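Local structure of surface presentation of antigens protein SpaO (Shigella flexneri, 4TT9) at residues V19-I24 with I56-S61. The protein is required for host-cell invasion and secretion of the Ipa proteins by Shigella, this piece being its C-terminal SpoA domain, of the FliN/MopA/SpaO family. Sequence-based numbering, arbitrary orientation.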
loop_
_atom_site.group_PDB
_atom_site.type_symbol
_atom_site.label_atom_id
_atom_site.label_comp_id
_atom_site.label_asym_id
_atom_site.label_seq_id
_atom_site.Cartn_x
_atom_site.Cartn_y
_atom_site.Cartn_z
ATOM N N VAL B 19 -3.172 -16.880 1.356
ATOM C CA VAL B 19 -2.098 -16.049 0.797
ATOM C C VAL B 19 -2.128 -14.582 1.233
ATOM O O VAL B 19 -3.162 -14.065 1.665
ATOM C CB VAL B 19 -2.114 -16.063 -0.731
ATOM C CG1 VAL B 19 -1.685 -17.423 -1.265
ATOM C CG2 VAL B 19 -3.490 -15.680 -1.228
ATOM N N LYS B 20 -0.982 -13.924 1.066
ATOM C CA LYS B 20 -0.722 -12.578 1.566
ATOM C C LYS B 20 -0.855 -11.551 0.445
ATOM O O LYS B 20 -0.009 -11.486 -0.450
ATOM C CB LYS B 20 0.692 -12.557 2.170
ATOM C CG LYS B 20 1.249 -11.232 2.711
ATOM C CD LYS B 20 2.587 -11.514 3.433
ATOM C CE LYS B 20 3.550 -10.333 3.445
ATOM N NZ LYS B 20 4.013 -9.936 2.091
ATOM N N VAL B 21 -1.924 -10.760 0.490
ATOM C CA VAL B 21 -2.155 -9.730 -0.516
ATOM C C VAL B 21 -1.778 -8.344 0.022
ATOM O O VAL B 21 -2.148 -7.974 1.137
ATOM C CB VAL B 21 -3.602 -9.777 -1.060
ATOM C CG1 VAL B 21 -3.943 -11.190 -1.507
ATOM C CG2 VAL B 21 -4.592 -9.339 -0.019
ATOM N N ASP B 22 -0.993 -7.600 -0.750
ATOM C CA ASP B 22 -0.532 -6.286 -0.315
ATOM C C ASP B 22 -1.169 -5.207 -1.180
ATOM O O ASP B 22 -1.302 -5.376 -2.396
ATOM C CB ASP B 22 0.995 -6.177 -0.413
ATOM C CG ASP B 22 1.712 -6.672 0.836
ATOM O OD1 ASP B 22 1.104 -6.657 1.921
ATOM O OD2 ASP B 22 2.898 -7.060 0.731
ATOM N N PHE B 23 -1.571 -4.103 -0.560
ATOM C CA PHE B 23 -2.067 -2.966 -1.317
ATOM C C PHE B 23 -1.075 -1.825 -1.168
ATOM O O PHE B 23 -0.969 -1.209 -0.113
ATOM C CB PHE B 23 -3.472 -2.578 -0.861
ATOM C CG PHE B 23 -4.502 -3.641 -1.140
ATOM C CD1 PHE B 23 -5.258 -3.606 -2.300
ATOM C CD2 PHE B 23 -4.703 -4.688 -0.250
ATOM C CE1 PHE B 23 -6.199 -4.588 -2.563
ATOM C CE2 PHE B 23 -5.650 -5.678 -0.512
ATOM C CZ PHE B 23 -6.393 -5.624 -1.666
ATOM N N ILE B 24 -0.349 -1.562 -2.249
ATOM C CA ILE B 24 0.907 -0.823 -2.204
ATOM C C ILE B 24 0.778 0.499 -2.931
ATOM O O ILE B 24 0.476 0.528 -4.122
ATOM C CB ILE B 24 2.026 -1.664 -2.848
ATOM C CG1 ILE B 24 2.400 -2.814 -1.922
ATOM C CG2 ILE B 24 3.229 -0.816 -3.193
ATOM C CD1 ILE B 24 3.585 -3.574 -2.377
ATOM N N ILE B 56 -1.468 -4.110 -6.639
ATOM C CA ILE B 56 -1.934 -5.210 -5.818
ATOM C C ILE B 56 -0.973 -6.371 -5.976
ATOM O O ILE B 56 -0.716 -6.825 -7.092
ATOM C CB ILE B 56 -3.365 -5.610 -6.172
ATOM C CG1 ILE B 56 -4.216 -4.348 -6.334
ATOM C CG2 ILE B 56 -3.946 -6.536 -5.102
ATOM C CD1 ILE B 56 -5.650 -4.592 -6.742
ATOM N N LYS B 57 -0.428 -6.825 -4.849
ATOM C CA LYS B 57 0.568 -7.878 -4.839
ATOM C C LYS B 57 0.047 -9.069 -4.065
ATOM O O LYS B 57 -0.623 -8.909 -3.049
ATOM C CB LYS B 57 1.864 -7.392 -4.193
ATOM C CG LYS B 57 2.727 -6.491 -5.060
ATOM C CD LYS B 57 4.100 -6.346 -4.422
ATOM C CE LYS B 57 5.087 -5.639 -5.324
ATOM N NZ LYS B 57 6.395 -5.445 -4.630
ATOM N N VAL B 58 0.346 -10.263 -4.555
ATOM C CA VAL B 58 0.021 -11.472 -3.822
ATOM C C VAL B 58 1.323 -12.219 -3.583
ATOM O O VAL B 58 1.997 -12.586 -4.541
ATOM C CB VAL B 58 -0.940 -12.363 -4.614
ATOM C CG1 VAL B 58 -1.161 -13.675 -3.894
ATOM C CG2 VAL B 58 -2.260 -11.651 -4.826
ATOM N N ASN B 59 1.680 -12.432 -2.319
ATOM C CA ASN B 59 2.965 -13.044 -1.976
ATOM C C ASN B 59 4.150 -12.416 -2.695
ATOM O O ASN B 59 5.081 -13.125 -3.096
ATOM C CB ASN B 59 2.953 -14.565 -2.198
ATOM C CG ASN B 59 2.015 -15.272 -1.254
ATOM O OD1 ASN B 59 1.540 -14.682 -0.289
ATOM N ND2 ASN B 59 1.747 -16.535 -1.517
ATOM N N GLY B 60 4.103 -11.096 -2.865
ATOM C CA GLY B 60 5.193 -10.371 -3.485
ATOM C C GLY B 60 5.078 -10.271 -4.991
ATOM O O GLY B 60 5.865 -9.569 -5.623
ATOM N N SER B 61 4.106 -10.973 -5.569
ATOM C CA SER B 61 3.890 -10.940 -7.018
ATOM C C SER B 61 2.862 -9.883 -7.434
ATOM O O SER B 61 1.780 -9.813 -6.865
ATOM C CB SER B 61 3.443 -12.316 -7.540
ATOM O OG SER B 61 4.533 -13.194 -7.777
HETATM O O HOH W 1 2.775 -9.528 -1.509
#
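Asp-22 and Lys-57 form a hydrogen-bonded pair in the antiparallel sheet of this SpoA domain: Asp-22 N gives to Lys-57 O at 2.7 Å, and Lys-57 N returns to Asp-22 O with an N-H...O angle of 171°. Outward along Lys-57, CB lies 4.1 Å from Asp-22 CB; CG, anti to the carbonyl carbon (chi1 -77°), comes within 4.1 Å of Ile-24 CD1, starting an extended chain that crosses Ile-24 obliquely. CD meets Ile-24 CD1 at 3.5 Å, closer than two carbons normally pack, CE passes the same methyl, and NZ ends in a salt bridge to Glu-27 OE2 of the same chain. The other face is apolar: Val-21 CG1 packs on Val-58 CG2 at 3.7 Å, side by side and pointing the same way, and Phe-23 CE1 on Ile-56 CG2. Segment 19-24, part of strand 18-31, also pairs with an antiparallel strand of the second subunit, where Phe-23 meets Phe-44 and Phe-46 of that subunit edge-to-face. A type I' turn from Val-58 to Ser-61 reverses the chain, and Asn-59 extends the pairing: its N donates to Lys-20 O, while its OD1 takes Lys-20 N at 3.0 Å, the donor tilted 29° from the amide carbonyl plane.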